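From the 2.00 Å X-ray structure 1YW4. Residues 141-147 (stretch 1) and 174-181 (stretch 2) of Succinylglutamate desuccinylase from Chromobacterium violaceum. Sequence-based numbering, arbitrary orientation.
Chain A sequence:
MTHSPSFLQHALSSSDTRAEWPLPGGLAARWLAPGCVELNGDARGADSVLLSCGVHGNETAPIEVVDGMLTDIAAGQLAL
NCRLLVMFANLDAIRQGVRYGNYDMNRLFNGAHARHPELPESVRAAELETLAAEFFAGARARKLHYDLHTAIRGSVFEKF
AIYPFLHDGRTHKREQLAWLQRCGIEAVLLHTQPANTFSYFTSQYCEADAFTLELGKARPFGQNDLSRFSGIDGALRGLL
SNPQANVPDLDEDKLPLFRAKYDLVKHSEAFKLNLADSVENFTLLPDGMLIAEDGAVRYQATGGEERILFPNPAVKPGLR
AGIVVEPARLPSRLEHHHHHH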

ATOM      1  N   ALA A 141      24.474  21.403  -8.191  1.00 28.03           N
ATOM      2  CA  ALA A 141      23.053  21.640  -8.368  1.00 28.10           C
ATOM      3  C   ALA A 141      22.344  20.292  -8.338  1.00 27.28           C
ATOM      4  O   ALA A 141      22.690  19.423  -7.537  1.00 28.70           O
ATOM      5  CB  ALA A 141      22.801  22.352  -9.691  1.00 29.50           C
ATOM      6  N   ARG A 142      21.363  20.106  -9.211  1.00 26.20           N
ATOM      7  CA  ARG A 142      20.628  18.848  -9.243  1.00 24.83           C
ATOM      8  C   ARG A 142      21.461  17.699  -9.820  1.00 23.97           C
ATOM      9  O   ARG A 142      22.325  17.905 -10.669  1.00 21.28           O
ATOM     10  CB  ARG A 142      19.345  19.011 -10.058  1.00 26.65           C
ATOM     11  CG  ARG A 142      18.364  20.038  -9.508  1.00 27.76           C
ATOM     12  CD  ARG A 142      17.051  19.983 -10.271  1.00 27.40           C
ATOM     13  NE  ARG A 142      17.218  20.305 -11.685  1.00 29.74           N
ATOM     14  CZ  ARG A 142      16.292  20.091 -12.615  1.00 30.14           C
ATOM     15  NH1 ARG A 142      15.127  19.551 -12.287  1.00 32.12           N
ATOM     16  NH2 ARG A 142      16.528  20.415 -13.876  1.00 31.49           N
ATOM     17  N   LYS A 143      21.199  16.492  -9.329  1.00 23.23           N
ATOM     18  CA  LYS A 143      21.872  15.283  -9.798  1.00 20.98           C
ATOM     19  C   LYS A 143      20.793  14.363 -10.385  1.00 19.20           C
ATOM     20  O   LYS A 143      20.012  13.757  -9.651  1.00 18.08           O
ATOM     21  CB  LYS A 143      22.599  14.607  -8.634  1.00 22.71           C
ATOM     22  CG  LYS A 143      23.803  15.406  -8.140  1.00 24.55           C
ATOM     23  CD  LYS A 143      24.484  14.750  -6.954  1.00 28.18           C
ATOM     24  CE  LYS A 143      23.577  14.712  -5.746  1.00 32.20           C
ATOM     25  NZ  LYS A 143      23.168  16.086  -5.330  1.00 34.56           N
ATOM     26  N   LEU A 144      20.760  14.273 -11.712  1.00 16.94           N
ATOM     27  CA  LEU A 144      19.752  13.481 -12.408  1.00 15.73           C
ATOM     28  C   LEU A 144      20.324  12.364 -13.276  1.00 14.81           C
ATOM     29  O   LEU A 144      21.226  12.586 -14.077  1.00 14.79           O
ATOM     30  CB  LEU A 144      18.901  14.407 -13.280  1.00 14.92           C
ATOM     31  CG  LEU A 144      18.247  15.607 -12.588  1.00 13.50           C
ATOM     32  CD1 LEU A 144      17.633  16.529 -13.639  1.00 16.97           C
ATOM     33  CD2 LEU A 144      17.193  15.127 -11.615  1.00 13.15           C
ATOM     34  N   HIS A 145      19.765  11.171 -13.116  1.00 12.93           N
ATOM     35  CA  HIS A 145      20.194  10.000 -13.864  1.00 11.84           C
ATOM     36  C   HIS A 145      19.022   9.240 -14.475  1.00 10.16           C
ATOM     37  O   HIS A 145      18.138   8.776 -13.761  1.00 11.53           O
ATOM     38  CB  HIS A 145      20.976   9.058 -12.951  1.00  8.55           C
ATOM     39  CG  HIS A 145      21.374   7.776 -13.611  1.00  9.30           C
ATOM     40  ND1 HIS A 145      21.519   7.655 -14.977  1.00 11.81           N
ATOM     41  CD2 HIS A 145      21.693   6.568 -13.092  1.00  9.94           C
ATOM     42  CE1 HIS A 145      21.914   6.428 -15.268  1.00  9.30           C
ATOM     43  NE2 HIS A 145      22.027   5.750 -14.142  1.00  9.96           N
ATOM     44  N   TYR A 146      19.016   9.124 -15.796  1.00  9.13           N
ATOM     45  CA  TYR A 146      17.964   8.392 -16.476  1.00  8.73           C
ATOM     46  C   TYR A 146      18.655   7.274 -17.229  1.00  9.10           C
ATOM     47  O   TYR A 146      19.469   7.506 -18.131  1.00  9.45           O
ATOM     48  CB  TYR A 146      17.202   9.293 -17.446  1.00 11.23           C
ATOM     49  CG  TYR A 146      16.623  10.516 -16.772  1.00 13.54           C
ATOM     50  CD1 TYR A 146      15.573  10.405 -15.857  1.00 13.77           C
ATOM     51  CD2 TYR A 146      17.168  11.776 -17.006  1.00 14.06           C
ATOM     52  CE1 TYR A 146      15.082  11.527 -15.184  1.00 17.60           C
ATOM     53  CE2 TYR A 146      16.690  12.903 -16.345  1.00 18.24           C
ATOM     54  CZ  TYR A 146      15.651  12.773 -15.436  1.00 19.30           C
ATOM     55  OH  TYR A 146      15.191  13.887 -14.771  1.00 20.58           O
ATOM     56  N   ASP A 147      18.370   6.054 -16.793  1.00 10.33           N
ATOM     57  CA  ASP A 147      18.929   4.877 -17.421  1.00 11.53           C
ATOM     58  C   ASP A 147      17.819   4.455 -18.387  1.00 10.33           C
ATOM     59  O   ASP A 147      16.745   4.021 -17.973  1.00 12.96           O
ATOM     60  CB  ASP A 147      19.219   3.809 -16.367  1.00 10.71           C
ATOM     61  CG  ASP A 147      19.889   2.594 -16.955  1.00 13.34           C
ATOM     62  OD1 ASP A 147      20.611   2.766 -17.968  1.00 11.59           O
ATOM     63  OD2 ASP A 147      19.697   1.485 -16.408  1.00 10.59           O
ATOM     64  N   ARG A 174       8.181  14.029  -5.949  1.00 44.02           N
ATOM     65  CA  ARG A 174       7.099  14.147  -6.917  1.00 42.84           C
ATOM     66  C   ARG A 174       7.370  15.164  -8.016  1.00 40.33           C
ATOM     67  O   ARG A 174       6.667  15.196  -9.026  1.00 39.07           O
ATOM     68  CB  ARG A 174       5.790  14.466  -6.194  1.00 45.20           C
ATOM     69  CG  ARG A 174       5.907  15.516  -5.109  1.00 46.90           C
ATOM     70  CD  ARG A 174       4.714  15.414  -4.185  1.00 48.39           C
ATOM     71  NE  ARG A 174       3.458  15.584  -4.913  1.00 48.89           N
ATOM     72  CZ  ARG A 174       2.311  15.012  -4.563  1.00 49.45           C
ATOM     73  NH1 ARG A 174       2.262  14.227  -3.495  1.00 48.02           N
ATOM     74  NH2 ARG A 174       1.212  15.230  -5.276  1.00 49.18           N
ATOM     75  N   GLU A 175       8.394  15.987  -7.827  1.00 39.15           N
ATOM     76  CA  GLU A 175       8.756  16.979  -8.832  1.00 37.85           C
ATOM     77  C   GLU A 175       9.260  16.207 -10.063  1.00 36.39           C
ATOM     78  O   GLU A 175       9.000  16.590 -11.204  1.00 35.99           O
ATOM     79  CB  GLU A 175       9.857  17.893  -8.286  1.00 40.40           C
ATOM     80  CG  GLU A 175       9.845  19.298  -8.859  1.00 45.02           C
ATOM     81  CD  GLU A 175       9.961  19.310 -10.361  1.00 46.09           C
ATOM     82  OE1 GLU A 175      11.008  18.865 -10.876  1.00 47.03           O
ATOM     83  OE2 GLU A 175       9.004  19.764 -11.028  1.00 49.07           O
ATOM     84  N   GLN A 176       9.974  15.111  -9.820  1.00 33.42           N
ATOM     85  CA  GLN A 176      10.492  14.287 -10.906  1.00 31.35           C
ATOM     86  C   GLN A 176       9.381  13.425 -11.493  1.00 29.61           C
ATOM     87  O   GLN A 176       9.360  13.155 -12.693  1.00 29.14           O
ATOM     88  CB  GLN A 176      11.642  13.408 -10.412  1.00 30.38           C
ATOM     89  CG  GLN A 176      12.981  14.132 -10.388  1.00 31.41           C
ATOM     90  CD  GLN A 176      13.444  14.523 -11.782  1.00 31.95           C
ATOM     91  OE1 GLN A 176      13.674  13.660 -12.637  1.00 32.56           O
ATOM     92  NE2 GLN A 176      13.578  15.824 -12.022  1.00 31.15           N
ATOM     93  N   LEU A 177       8.459  12.989 -10.643  1.00 28.03           N
ATOM     94  CA  LEU A 177       7.338  12.187 -11.109  1.00 29.07           C
ATOM     95  C   LEU A 177       6.541  13.033 -12.088  1.00 28.14           C
ATOM     96  O   LEU A 177       5.980  12.525 -13.059  1.00 28.99           O
ATOM     97  CB  LEU A 177       6.449  11.771  -9.934  1.00 28.70           C
ATOM     98  CG  LEU A 177       7.022  10.673  -9.040  1.00 29.72           C
ATOM     99  CD1 LEU A 177       6.098  10.414  -7.858  1.00 28.43           C
ATOM    100  CD2 LEU A 177       7.205   9.412  -9.864  1.00 30.19           C
ATOM    101  N   ALA A 178       6.503  14.336 -11.832  1.00 29.03           N
ATOM    102  CA  ALA A 178       5.777  15.255 -12.695  1.00 28.17           C
ATOM    103  C   ALA A 178       6.457  15.319 -14.057  1.00 27.55           C
ATOM    104  O   ALA A 178       5.808  15.171 -15.094  1.00 28.02           O
ATOM    105  CB  ALA A 178       5.732  16.636 -12.061  1.00 30.36           C
ATOM    106  N   TRP A 179       7.771  15.528 -14.045  1.00 27.17           N
ATOM    107  CA  TRP A 179       8.551  15.610 -15.280  1.00 24.76           C
ATOM    108  C   TRP A 179       8.385  14.332 -16.094  1.00 25.66           C
ATOM    109  O   TRP A 179       8.279  14.367 -17.320  1.00 24.76           O
ATOM    110  CB  TRP A 179      10.030  15.793 -14.960  1.00 25.88           C
ATOM    111  CG  TRP A 179      10.876  16.050 -16.163  1.00 25.99           C
ATOM    112  CD1 TRP A 179      11.068  17.245 -16.784  1.00 26.40           C
ATOM    113  CD2 TRP A 179      11.677  15.096 -16.870  1.00 26.28           C
ATOM    114  NE1 TRP A 179      11.949  17.104 -17.830  1.00 25.57           N
ATOM    115  CE2 TRP A 179      12.338  15.792 -17.905  1.00 26.80           C
ATOM    116  CE3 TRP A 179      11.904  13.720 -16.728  1.00 26.14           C
ATOM    117  CZ2 TRP A 179      13.217  15.158 -18.796  1.00 26.12           C
ATOM    118  CZ3 TRP A 179      12.777  13.089 -17.615  1.00 24.34           C
ATOM    119  CH2 TRP A 179      13.423  13.812 -18.635  1.00 24.08           C
ATOM    120  N   LEU A 180       8.392  13.202 -15.398  1.00 24.73           N
ATOM    121  CA  LEU A 180       8.230  11.912 -16.048  1.00 28.02           C
ATOM    122  C   LEU A 180       6.838  11.825 -16.664  1.00 29.74           C
ATOM    123  O   LEU A 180       6.682  11.411 -17.818  1.00 29.24           O
ATOM    124  CB  LEU A 180       8.426  10.779 -15.036  1.00 26.36           C
ATOM    125  CG  LEU A 180       9.845  10.632 -14.479  1.00 26.20           C
ATOM    126  CD1 LEU A 180       9.864   9.587 -13.370  1.00 27.90           C
ATOM    127  CD2 LEU A 180      10.793  10.241 -15.607  1.00 26.15           C
ATOM    128  N   GLN A 181       5.833  12.229 -15.893  1.00 32.34           N
ATOM    129  CA  GLN A 181       4.449  12.198 -16.358  1.00 36.09           C
ATOM    130  C   GLN A 181       4.319  12.993 -17.652  1.00 37.06           C
ATOM    131  O   GLN A 181       3.899  12.459 -18.677  1.00 37.05           O
ATOM    132  CB  GLN A 181       3.513  12.792 -15.300  1.00 37.28           C
ATOM    133  CG  GLN A 181       2.039  12.596 -15.608  1.00 41.01           C
ATOM    134  CD  GLN A 181       1.144  13.318 -14.626  1.00 42.75           C
ATOM    135  OE1 GLN A 181      -0.023  12.962 -14.457  1.00 45.49           O
ATOM    136  NE2 GLN A 181       1.681  14.347 -13.979  1.00 41.67           N
TER
HETATM  137  O   HOH W   1      14.177  16.334 -15.103  1.00 36.12           O

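The contact between strand 143-147 and helix 174-181 centres on a single tyrosine hydroxyl that is engaged twice by the same glutamine. Tyr146 OH donates a short hydrogen bond to Gln176 OE1 (2.6 Å), and it also accepts one from a water, whose oxygen lies 2.7 Å from Tyr146 OH. That water in turn accepts a hydrogen bond from the other end of the amide, at 3.2 Å from Gln176 NE2. The carboxamide thus offers its oxygen directly and its nitrogen through the water, and a small closed ring, completed through the amide carbon, satisfies the hydroxyl between two buried side chains.

The backbones stay well apart, and long side chains bridge the space between them: the axes approach no closer than 12.2 Å and run at 42° to each other. Tyr146, with chi1 in the m well, reaches toward the helix and meets Gln176 coming from the other side; it loses 70 Å² to the helix, the largest share of any residue, and Gln176, m at both chi1 and chi2, loses 59 Å². The amide oxygen meets the tyrosine ring at its edge, which leaves a face of the ring available to Trp179. Trp179 lies over it in an offset stack with centroids 4.8 Å apart and planes inclined by 22°; Tyr146 CZ and Trp179 CZ3 are 3.6 Å apart. The CA-to-CB bond of Leu180 points sideways relative to the strand, but the end of its side chain comes nearer, with Leu180 CD2 4.5 Å from Tyr146 CE1.

Alternation along the strand also points Leu144 toward the helix, while His145, between Leu144 and Tyr146 in sequence, is out of reach of the helix. Leu144 CD2 packs 3.7 Å from Gln176 NE2, adding apolar cover beside the amide. At the more exposed margin, Arg142 NH1 and Glu175 OE1 are 4.4 Å apart, too far for a salt bridge, although their opposite charges are favourably placed. Altogether the two stretches bury 221 Å², a modest area.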